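Glycoside hydrolase family 81 (Clostridium thermocellum, PDB 6FOP) probably hydrolyses beta-1,3-glucans such as laminarin as a glucanase of the cellulosome, although the deposited chain is an engineered mutant. Local coordinates at residues Leu320-Asn325 against Ile355-Asn361; Leu309-Tyr315 against His651-Asp657; Pro21-Lys27 against Ile44-Gln48. All coordinates share one frame; numbering follows the deposited sequence.

Interaction 1 (Leu320-Asn325 against Ile355-Asn361); sequences LNRYIN and IAEQLGN. With MPD ((4S)-2-methyl-2,4-pentanediol), chain L.
Asn361 ND2 gives one hydrogen to Asn321 OD1 (2.9 Å) and the other to Asn325 OD1 (2.8 Å), the second bond being the straighter, 162° at the hydrogen. Both oxygens receive it from above their carbonyl planes, while Asn325 OD1 lies in the plane of the Asn361 amide. With CG anti to the backbone N (chi1 -168°), Asn361 reaches across to two acceptors one helical turn apart. Its own OD1 caps the backbone N of Ala364, so the amide that caps helix 362-379 is itself gripped at its nitrogen by helix 317-329. A methylpentanediol, probably from the crystallisation liquor, sits beside Asn321 OD1 and Leu359 O at weak bonding distance. Beneath these asparagines, Leu359 CD1 presses on Asn321 CA at 3.7 Å, and Ile355 CG2 meets Leu320 CD2 at 3.8 Å and Ile324 CD1 at 3.9 Å. The short segments of helices 317-329 and 339-359 pass 10.0 Å apart at 131°. Gly360 ends the latter in a Schellman motif, helix 362-379 starts at once and packs Ala364 on Ile324, and helix 646-659 adds Ala647 against Ile324 and His651 against Ile355.

Interaction 2 (Leu309-Tyr315 against His651-Asp657); sequences LPDKGTY and HWICNLD
Tyr315 and His651 lie side by side and point the same way, their rings nearly parallel (9° between planes) but slid so far apart that they barely overlap, with centroids 5.5 Å from each other. His651 CG is anti to the backbone N (chi1 -179°), which carries the imidazole alongside the tyrosine, and Tyr315 CE2 comes 3.6 Å from His651 CD2. Farther along the tyrosine ring, CD2 rests on Cys654 CB at 3.5 Å, and the hydroxyl donates to Asp311 OD1, which ties the ring back to its own loop. The amide of Asn655 stands steeply to the tyrosine ring, 78° between planes, and puts ND2 over the centre of the imidazole face; ND2 also bonds to His651 O. Its OD1 takes the backbone N-H of Lys312 at 3.0 Å, in the carbonyl plane and on a lone pair. From the other end of the loop, Leu309 CD1 reaches Trp652 CE3 at 3.5 Å. The side chains of Thr314 and Asp657 cross at about a right angle, and Thr314 OG1 donates to the anti lone pair of Asp657 OD2, 2.7 Å away. Thr314 N bonds to Cys654 O from above its carbonyl plane. The loop thus runs along helix 646-659 just before helix 317-329 begins; Gln358 of helix 339-359 accepts from His651 NE2, helix 627-633 flanks Cys654 and Asp657, and strand 710-715 backs Pro310.

Interaction 3 (Pro21-Lys27 against Ile44-Gln48); sequences PQAEIYK and ILWNQ. With MG (magnesium ion), chain Y.
Tyr26 lays one ring face over the backbone of Gln48, whose CA stands over the ring centre, 3.7 Å from the centroid, a CH-pi contact. The ring's CD2 also comes within 3.3 Å of Asn47 O. Tyr26 N gives an almost straight bond (173°) to Leu45 O, 2.9 Å away, and that same oxygen lies in plane at the ring's edge. The amide of Gln22 is the second clamp: its NE2 donates to Trp46 O at 2.9 Å and to Glu24 O at 2.8 Å, so both protons are used and the amide is fixed in rotation. Gln22 CG sits between backbone N and carbonyl carbon (chi1 62°), and the extended chain beyond carries the amide across to Trp46, placing OE1 at the edge of the indole, with the two planes 64° apart. Pro21 CB packs against Trp46 CH2, and Trp397 stacks on the indole. Tyr26 is the centre of an inverse gamma turn, its CB near the magnesium ion but not a ligand. Ile44 O and Asn47 O, each 2.3 Å from the metal, with Tyr49 O and Ala102 O, form a site built from main-chain carbonyls at the end of the short helix 43-46.

Interactions 1 and 2 are neighbours, centres 13 Å apart, and 1 is nested along the chain inside the loop closed by 2. Gln358 bridges them, its NE2 lying 3.0 Å from Leu309 O while its OE1 serves His651. Both belong to the helical part of the enzyme, and each sets buried apolar side chains beside more exposed polar ones, but the first packs helix against helix, the second a loop against a helix. Interaction 3 stands about 50 Å from either, between centres, and is likewise only partly buried. Short of regular structure, it relies on backbone carbonyls, some accepting hydrogen bonds, others binding the magnesium ion.

Interaction 1 (Leu320-Asn325 against Ile355-Asn361)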
loop_
_atom_site.group_PDB
_atom_site.type_symbol
_atom_site.label_atom_id
_atom_site.label_comp_id
_atom_site.label_asym_id
_atom_site.label_seq_id
_atom_site.Cartn_x
_atom_site.Cartn_y
_atom_site.Cartn_z
ATOM N N LEU A 320 22.149 -26.914 -11.461
ATOM C CA LEU A 320 20.986 -26.029 -11.655
ATOM C C LEU A 320 19.919 -26.704 -12.501
ATOM O O LEU A 320 18.722 -26.623 -12.212
ATOM C CB LEU A 320 21.448 -24.705 -12.251
ATOM C CG LEU A 320 20.385 -23.625 -12.366
ATOM C CD1 LEU A 320 19.993 -23.162 -10.991
ATOM C CD2 LEU A 320 20.842 -22.424 -13.163
ATOM N N ASN A 321 20.366 -27.393 -13.555
ATOM C CA ASN A 321 19.455 -28.112 -14.427
ATOM C C ASN A 321 18.752 -29.215 -13.664
ATOM O O ASN A 321 17.555 -29.461 -13.864
ATOM C CB ASN A 321 20.196 -28.673 -15.636
ATOM C CG ASN A 321 19.258 -29.285 -16.651
ATOM O OD1 ASN A 321 18.427 -28.607 -17.211
ATOM N ND2 ASN A 321 19.382 -30.579 -16.867
ATOM N N ARG A 322 19.499 -29.919 -12.814
ATOM C CA ARG A 322 18.855 -30.935 -11.997
ATOM C C ARG A 322 17.803 -30.338 -11.054
ATOM O O ARG A 322 16.712 -30.919 -10.883
ATOM C CB ARG A 322 19.896 -31.732 -11.189
ATOM C CG ARG A 322 19.270 -32.707 -10.194
ATOM C CD ARG A 322 20.295 -33.669 -9.634
ATOM N NE ARG A 322 21.473 -33.009 -9.087
ATOM C CZ ARG A 322 21.549 -32.448 -7.881
ATOM N NH1 ARG A 322 20.500 -32.466 -7.058
ATOM N NH2 ARG A 322 22.686 -31.864 -7.509
ATOM N N TYR A 323 18.109 -29.192 -10.459
ATOM C CA TYR A 323 17.109 -28.527 -9.631
ATOM C C TYR A 323 15.842 -28.185 -10.419
ATOM O O TYR A 323 14.736 -28.331 -9.906
ATOM C CB TYR A 323 17.673 -27.255 -8.951
ATOM C CG TYR A 323 18.954 -27.439 -8.177
ATOM C CD1 TYR A 323 19.323 -28.655 -7.638
ATOM C CD2 TYR A 323 19.833 -26.373 -8.007
ATOM C CE1 TYR A 323 20.527 -28.800 -6.953
ATOM C CE2 TYR A 323 21.025 -26.501 -7.342
ATOM C CZ TYR A 323 21.406 -27.735 -6.851
ATOM O OH TYR A 323 22.602 -27.845 -6.180
ATOM N N ILE A 324 16.023 -27.762 -11.663
ATOM C CA ILE A 324 14.892 -27.497 -12.561
ATOM C C ILE A 324 14.090 -28.779 -12.809
ATOM O O ILE A 324 12.873 -28.763 -12.737
ATOM C CB ILE A 324 15.362 -26.813 -13.847
ATOM C CG1 ILE A 324 15.719 -25.348 -13.557
ATOM C CG2 ILE A 324 14.335 -26.929 -14.966
ATOM C CD1 ILE A 324 14.530 -24.443 -13.223
ATOM N N ASN A 325 14.782 -29.891 -13.068
ATOM C CA ASN A 325 14.082 -31.173 -13.240
ATOM C C ASN A 325 13.351 -31.618 -11.985
ATOM O O ASN A 325 12.252 -32.177 -12.072
ATOM C CB ASN A 325 15.041 -32.259 -13.722
ATOM C CG ASN A 325 15.403 -32.104 -15.186
ATOM O OD1 ASN A 325 14.624 -31.590 -15.988
ATOM N ND2 ASN A 325 16.575 -32.563 -15.543
ATOM N N ILE A 355 14.602 -19.793 -16.037
ATOM C CA ILE A 355 15.821 -20.544 -15.751
ATOM C C ILE A 355 15.830 -21.808 -16.625
ATOM O O ILE A 355 16.860 -22.155 -17.234
ATOM C CB ILE A 355 15.937 -20.852 -14.252
ATOM C CG1 ILE A 355 15.943 -19.541 -13.447
ATOM C CG2 ILE A 355 17.180 -21.688 -13.961
ATOM C CD1 ILE A 355 15.807 -19.702 -11.949
ATOM N N ALA A 356 14.698 -22.516 -16.672
ATOM C CA ALA A 356 14.572 -23.647 -17.594
ATOM C C ALA A 356 14.903 -23.272 -19.042
ATOM O O ALA A 356 15.624 -24.010 -19.751
ATOM C CB ALA A 356 13.196 -24.275 -17.527
ATOM N N GLU A 357 14.409 -22.125 -19.484
ATOM C CA GLU A 357 14.655 -21.659 -20.843
ATOM C C GLU A 357 16.136 -21.362 -21.066
ATOM O O GLU A 357 16.727 -21.779 -22.086
ATOM C CB GLU A 357 13.834 -20.406 -21.144
ATOM C CG GLU A 357 12.343 -20.683 -21.209
ATOM C CD GLU A 357 11.480 -19.464 -21.218
ATOM O OE1 GLU A 357 11.944 -18.419 -20.730
ATOM O OE2 GLU A 357 10.317 -19.592 -21.674
ATOM N N GLN A 358 16.771 -20.713 -20.101
ATOM C CA GLN A 358 18.223 -20.393 -20.196
ATOM C C GLN A 358 19.075 -21.654 -20.323
ATOM O O GLN A 358 20.103 -21.645 -21.009
ATOM C CB GLN A 358 18.684 -19.598 -18.978
ATOM C CG GLN A 358 18.132 -18.180 -18.956
ATOM C CD GLN A 358 18.348 -17.470 -17.635
ATOM O OE1 GLN A 358 18.907 -18.004 -16.682
ATOM N NE2 GLN A 358 17.871 -16.249 -17.571
ATOM N N LEU A 359 18.644 -22.722 -19.652
ATOM C CA LEU A 359 19.376 -23.982 -19.687
ATOM C C LEU A 359 19.089 -24.824 -20.904
ATOM O O LEU A 359 19.784 -25.823 -21.115
ATOM C CB LEU A 359 19.059 -24.789 -18.433
ATOM C CG LEU A 359 19.594 -24.203 -17.131
ATOM C CD1 LEU A 359 18.835 -24.813 -15.970
ATOM C CD2 LEU A 359 21.074 -24.471 -16.956
ATOM N N GLY A 360 18.080 -24.469 -21.687
ATOM C CA GLY A 360 17.653 -25.306 -22.819
ATOM C C GLY A 360 16.864 -26.527 -22.377
ATOM O O GLY A 360 16.742 -27.501 -23.117
ATOM N N ASN A 361 16.284 -26.462 -21.182
ATOM C CA ASN A 361 15.481 -27.565 -20.654
ATOM C C ASN A 361 14.017 -27.391 -21.092
ATOM O O ASN A 361 13.174 -26.842 -20.392
ATOM C CB ASN A 361 15.636 -27.670 -19.146
ATOM C CG ASN A 361 15.066 -28.968 -18.601
ATOM O OD1 ASN A 361 14.094 -29.515 -19.155
ATOM N ND2 ASN A 361 15.682 -29.490 -17.531
HETATM C C1 MPD L . 20.296 -29.042 -22.466
HETATM C C2 MPD L . 19.955 -29.746 -21.157
HETATM O O2 MPD L . 18.782 -29.125 -20.561
HETATM C CM MPD L . 19.610 -31.198 -21.488
HETATM C C3 MPD L . 21.134 -29.772 -20.164
HETATM C C4 MPD L . 21.785 -28.451 -19.696
HETATM O O4 MPD L . 22.663 -28.682 -18.568
HETATM C C5 MPD L . 22.677 -27.817 -20.757
#

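Interaction 2 (Leu309-Tyr315 against His651-Asp657)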
loop_
_atom_site.group_PDB
_atom_site.type_symbol
_atom_site.label_atom_id
_atom_site.label_comp_id
_atom_site.label_asym_id
_atom_site.label_seq_id
_atom_site.Cartn_x
_atom_site.Cartn_y
_atom_site.Cartn_z
ATOM N N LEU A 309 16.399 -12.547 -13.636
ATOM C CA LEU A 309 17.826 -12.324 -13.762
ATOM C C LEU A 309 18.381 -13.117 -14.983
ATOM O O LEU A 309 17.807 -14.132 -15.380
ATOM C CB LEU A 309 18.561 -12.731 -12.485
ATOM C CG LEU A 309 18.227 -11.903 -11.243
ATOM C CD1 LEU A 309 19.044 -12.388 -10.067
ATOM C CD2 LEU A 309 18.483 -10.420 -11.479
ATOM N N PRO A 310 19.428 -12.582 -15.619
ATOM C CA PRO A 310 19.998 -13.250 -16.803
ATOM C C PRO A 310 20.772 -14.521 -16.427
ATOM O O PRO A 310 20.867 -14.879 -15.258
ATOM C CB PRO A 310 20.936 -12.179 -17.373
ATOM C CG PRO A 310 21.406 -11.459 -16.190
ATOM C CD PRO A 310 20.199 -11.373 -15.265
ATOM N N ASP A 311 21.302 -15.198 -17.445
ATOM C CA ASP A 311 22.090 -16.422 -17.246
ATOM C C ASP A 311 23.553 -16.058 -17.132
ATOM O O ASP A 311 24.319 -16.280 -18.045
ATOM C CB ASP A 311 21.843 -17.399 -18.389
ATOM C CG ASP A 311 22.572 -18.705 -18.218
ATOM O OD1 ASP A 311 23.083 -19.021 -17.122
ATOM O OD2 ASP A 311 22.609 -19.440 -19.216
ATOM N N LYS A 312 23.933 -15.500 -15.990
ATOM C CA LYS A 312 25.296 -15.025 -15.758
ATOM C C LYS A 312 25.940 -15.561 -14.487
ATOM O O LYS A 312 27.037 -15.167 -14.140
ATOM C CB LYS A 312 25.377 -13.492 -15.800
ATOM C CG LYS A 312 25.010 -12.905 -17.145
ATOM C CD LYS A 312 26.039 -13.249 -18.222
ATOM C CE LYS A 312 25.565 -12.724 -19.564
ATOM N NZ LYS A 312 26.465 -13.117 -20.701
ATOM N N GLY A 313 25.288 -16.502 -13.825
ATOM C CA GLY A 313 25.722 -16.925 -12.501
ATOM C C GLY A 313 26.892 -17.877 -12.468
ATOM O O GLY A 313 27.196 -18.559 -13.449
ATOM N N THR A 314 27.509 -17.956 -11.289
ATOM C CA THR A 314 28.612 -18.866 -11.011
ATOM C C THR A 314 28.156 -20.276 -10.615
ATOM O O THR A 314 28.959 -21.060 -10.085
ATOM C CB THR A 314 29.483 -18.300 -9.885
ATOM O OG1 THR A 314 28.700 -18.158 -8.700
ATOM C CG2 THR A 314 30.089 -16.949 -10.250
ATOM N N TYR A 315 26.908 -20.619 -10.898
ATOM C CA TYR A 315 26.370 -21.955 -10.582
ATOM C C TYR A 315 27.015 -23.077 -11.397
ATOM O O TYR A 315 27.426 -22.880 -12.541
ATOM C CB TYR A 315 24.831 -22.022 -10.765
ATOM C CG TYR A 315 24.268 -21.107 -11.815
ATOM C CD1 TYR A 315 24.560 -21.243 -13.173
ATOM C CD2 TYR A 315 23.474 -20.052 -11.445
ATOM C CE1 TYR A 315 24.050 -20.358 -14.123
ATOM C CE2 TYR A 315 22.970 -19.155 -12.368
ATOM C CZ TYR A 315 23.257 -19.304 -13.701
ATOM O OH TYR A 315 22.776 -18.379 -14.598
ATOM N N HIS A 651 20.032 -19.734 -8.461
ATOM C CA HIS A 651 20.217 -18.849 -9.626
ATOM C C HIS A 651 20.344 -17.386 -9.187
ATOM O O HIS A 651 21.198 -16.654 -9.688
ATOM C CB HIS A 651 19.047 -19.072 -10.560
ATOM C CG HIS A 651 19.061 -18.271 -11.820
ATOM N ND1 HIS A 651 18.421 -17.056 -11.936
ATOM C CD2 HIS A 651 19.495 -18.584 -13.066
ATOM C CE1 HIS A 651 18.495 -16.644 -13.181
ATOM N NE2 HIS A 651 19.132 -17.558 -13.892
ATOM N N TRP A 652 19.518 -16.982 -8.204
ATOM C CA TRP A 652 19.562 -15.622 -7.679
ATOM C C TRP A 652 20.921 -15.351 -7.037
ATOM O O TRP A 652 21.636 -14.375 -7.379
ATOM C CB TRP A 652 18.449 -15.458 -6.658
ATOM C CG TRP A 652 18.471 -14.179 -5.882
ATOM C CD1 TRP A 652 19.103 -13.941 -4.697
ATOM C CD2 TRP A 652 17.754 -12.982 -6.190
ATOM N NE1 TRP A 652 18.862 -12.670 -4.267
ATOM C CE2 TRP A 652 18.035 -12.054 -5.162
ATOM C CE3 TRP A 652 16.932 -12.587 -7.251
ATOM C CZ2 TRP A 652 17.497 -10.774 -5.150
ATOM C CZ3 TRP A 652 16.393 -11.321 -7.232
ATOM C CH2 TRP A 652 16.698 -10.421 -6.205
ATOM N N ILE A 653 21.295 -16.216 -6.102
ATOM C CA ILE A 653 22.516 -15.990 -5.343
ATOM C C ILE A 653 23.747 -15.982 -6.261
ATOM O O ILE A 653 24.608 -15.096 -6.162
ATOM C CB ILE A 653 22.673 -17.064 -4.252
ATOM C CG1 ILE A 653 21.600 -16.901 -3.170
ATOM C CG2 ILE A 653 24.053 -16.982 -3.622
ATOM C CD1 ILE A 653 21.505 -18.067 -2.212
ATOM N N CYS A 654 23.809 -16.960 -7.170
ATOM C CA CYS A 654 24.997 -17.099 -8.034
ATOM C C CYS A 654 25.063 -16.004 -9.099
ATOM O O CYS A 654 26.152 -15.608 -9.518
ATOM C CB CYS A 654 25.030 -18.461 -8.693
ATOM S SG CYS A 654 25.343 -19.813 -7.532
ATOM N N ASN A 655 23.896 -15.485 -9.548
ATOM C CA ASN A 655 23.928 -14.312 -10.420
ATOM C C ASN A 655 24.475 -13.083 -9.687
ATOM O O ASN A 655 25.278 -12.328 -10.247
ATOM C CB ASN A 655 22.578 -14.028 -11.052
ATOM C CG ASN A 655 22.434 -14.708 -12.407
ATOM O OD1 ASN A 655 23.149 -14.374 -13.355
ATOM N ND2 ASN A 655 21.532 -15.676 -12.494
ATOM N N LEU A 656 24.056 -12.850 -8.441
ATOM C CA LEU A 656 24.625 -11.710 -7.712
ATOM C C LEU A 656 26.129 -11.872 -7.467
ATOM O O LEU A 656 26.888 -10.919 -7.522
ATOM C CB LEU A 656 23.872 -11.439 -6.404
ATOM C CG LEU A 656 22.417 -10.983 -6.592
ATOM C CD1 LEU A 656 21.688 -10.985 -5.260
ATOM C CD2 LEU A 656 22.343 -9.630 -7.252
ATOM N N ASP A 657 26.547 -13.125 -7.270
ATOM C CA ASP A 657 27.965 -13.476 -7.132
ATOM C C ASP A 657 28.797 -13.035 -8.356
ATOM O O ASP A 657 29.917 -12.536 -8.204
ATOM C CB ASP A 657 28.081 -14.990 -6.881
ATOM C CG ASP A 657 29.486 -15.430 -6.491
ATOM O OD1 ASP A 657 30.221 -14.722 -5.755
ATOM O OD2 ASP A 657 29.863 -16.525 -6.918
#

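Interaction 3 (Pro21-Lys27 against Ile44-Gln48)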
loop_
_atom_site.group_PDB
_atom_site.type_symbol
_atom_site.label_atom_id
_atom_site.label_comp_id
_atom_site.label_asym_id
_atom_site.label_seq_id
_atom_site.Cartn_x
_atom_site.Cartn_y
_atom_site.Cartn_z
ATOM N N PRO A 21 -18.751 -11.014 1.679
ATOM C CA PRO A 21 -18.837 -10.002 2.733
ATOM C C PRO A 21 -20.274 -9.698 3.148
ATOM O O PRO A 21 -21.205 -9.911 2.375
ATOM C CB PRO A 21 -18.236 -8.760 2.094
ATOM C CG PRO A 21 -17.559 -9.209 0.886
ATOM C CD PRO A 21 -18.141 -10.497 0.444
ATOM N N GLN A 22 -20.420 -9.179 4.366
ATOM C CA GLN A 22 -21.726 -8.872 4.934
ATOM C C GLN A 22 -22.613 -8.064 3.977
ATOM O O GLN A 22 -22.148 -7.216 3.202
ATOM C CB GLN A 22 -21.571 -8.124 6.256
ATOM C CG GLN A 22 -20.881 -6.792 6.126
ATOM C CD GLN A 22 -20.616 -6.118 7.443
ATOM O OE1 GLN A 22 -20.000 -6.690 8.352
ATOM N NE2 GLN A 22 -21.044 -4.875 7.543
ATOM N N ALA A 23 -23.901 -8.333 4.079
ATOM C CA ALA A 23 -24.904 -7.631 3.280
ATOM C C ALA A 23 -24.997 -6.148 3.628
ATOM O O ALA A 23 -25.168 -5.315 2.736
ATOM C CB ALA A 23 -26.259 -8.284 3.478
ATOM N N GLU A 24 -24.840 -5.830 4.921
ATOM C CA GLU A 24 -25.042 -4.466 5.421
ATOM C C GLU A 24 -23.818 -3.597 5.078
ATOM O O GLU A 24 -22.690 -3.944 5.426
ATOM C CB GLU A 24 -25.185 -4.473 6.948
ATOM C CG GLU A 24 -26.341 -5.283 7.526
ATOM C CD GLU A 24 -26.224 -6.825 7.475
ATOM O OE1 GLU A 24 -25.112 -7.428 7.295
ATOM O OE2 GLU A 24 -27.314 -7.436 7.621
ATOM N N ILE A 25 -24.048 -2.472 4.421
ATOM C CA ILE A 25 -23.016 -1.480 4.120
ATOM C C ILE A 25 -23.484 -0.133 4.646
ATOM O O ILE A 25 -24.503 0.403 4.200
ATOM C CB ILE A 25 -22.685 -1.384 2.624
ATOM C CG1 ILE A 25 -22.329 -2.767 2.062
ATOM C CG2 ILE A 25 -21.490 -0.445 2.415
ATOM C CD1 ILE A 25 -21.954 -2.785 0.599
ATOM N N TYR A 26 -22.740 0.415 5.610
ATOM C CA TYR A 26 -23.093 1.669 6.269
ATOM C C TYR A 26 -22.602 2.827 5.392
ATOM O O TYR A 26 -21.572 3.467 5.627
ATOM C CB TYR A 26 -22.565 1.705 7.725
ATOM C CG TYR A 26 -23.327 0.779 8.627
ATOM C CD1 TYR A 26 -24.526 1.190 9.221
ATOM C CD2 TYR A 26 -22.872 -0.530 8.878
ATOM C CE1 TYR A 26 -25.249 0.327 10.032
ATOM C CE2 TYR A 26 -23.592 -1.398 9.696
ATOM C CZ TYR A 26 -24.778 -0.957 10.276
ATOM O OH TYR A 26 -25.499 -1.792 11.091
ATOM N N LYS A 27 -23.393 3.055 4.340
ATOM C CA LYS A 27 -23.180 4.111 3.377
ATOM C C LYS A 27 -24.507 4.851 3.177
ATOM O O LYS A 27 -25.588 4.308 3.452
ATOM C CB LYS A 27 -22.651 3.573 2.031
ATOM C CG LYS A 27 -23.571 2.599 1.315
ATOM C CD LYS A 27 -22.980 2.184 -0.019
ATOM C CE LYS A 27 -23.648 0.946 -0.581
ATOM N NZ LYS A 27 -25.040 1.218 -0.985
ATOM N N ILE A 44 -15.880 2.520 8.964
ATOM C CA ILE A 44 -17.147 3.247 8.861
ATOM C C ILE A 44 -18.201 2.464 8.089
ATOM O O ILE A 44 -19.363 2.457 8.491
ATOM C CB ILE A 44 -16.964 4.623 8.222
ATOM C CG1 ILE A 44 -15.999 5.498 9.027
ATOM C CG2 ILE A 44 -18.300 5.344 8.083
ATOM C CD1 ILE A 44 -15.499 6.710 8.270
ATOM N N LEU A 45 -17.768 1.777 7.024
ATOM C CA LEU A 45 -18.662 1.026 6.145
ATOM C C LEU A 45 -19.137 -0.282 6.751
ATOM O O LEU A 45 -20.262 -0.724 6.477
ATOM C CB LEU A 45 -17.967 0.731 4.806
ATOM C CG LEU A 45 -17.713 1.953 3.927
ATOM C CD1 LEU A 45 -16.554 1.689 2.976
ATOM C CD2 LEU A 45 -18.967 2.375 3.182
ATOM N N TRP A 46 -18.256 -0.940 7.527
ATOM C CA TRP A 46 -18.531 -2.298 8.002
ATOM C C TRP A 46 -19.213 -2.345 9.376
ATOM O O TRP A 46 -19.936 -3.294 9.690
ATOM C CB TRP A 46 -17.212 -3.087 8.065
ATOM C CG TRP A 46 -16.540 -3.384 6.739
ATOM C CD1 TRP A 46 -15.786 -2.529 5.994
ATOM C CD2 TRP A 46 -16.503 -4.642 6.072
ATOM N NE1 TRP A 46 -15.282 -3.176 4.878
ATOM C CE2 TRP A 46 -15.721 -4.479 4.907
ATOM C CE3 TRP A 46 -17.047 -5.889 6.350
ATOM C CZ2 TRP A 46 -15.447 -5.540 4.038
ATOM C CZ3 TRP A 46 -16.795 -6.928 5.478
ATOM C CH2 TRP A 46 -16.000 -6.745 4.336
ATOM N N ASN A 47 -18.925 -1.346 10.209
ATOM C CA ASN A 47 -19.411 -1.276 11.574
ATOM C C ASN A 47 -20.570 -0.268 11.652
ATOM O O ASN A 47 -20.612 0.682 10.882
ATOM C CB ASN A 47 -18.207 -0.882 12.448
ATOM C CG ASN A 47 -18.453 -1.058 13.924
ATOM O OD1 ASN A 47 -18.303 -2.143 14.513
ATOM N ND2 ASN A 47 -18.782 0.044 14.543
ATOM N N GLN A 48 -21.498 -0.487 12.583
ATOM C CA GLN A 48 -22.587 0.467 12.808
ATOM C C GLN A 48 -22.022 1.891 12.916
ATOM O O GLN A 48 -22.493 2.820 12.267
ATOM C CB GLN A 48 -23.330 0.066 14.080
ATOM C CG GLN A 48 -24.470 0.980 14.478
ATOM C CD GLN A 48 -25.210 0.491 15.709
ATOM O OE1 GLN A 48 -24.835 -0.492 16.326
ATOM N NE2 GLN A 48 -26.251 1.202 16.078
HETATM MG MG MG Y . -20.652 2.895 10.352
#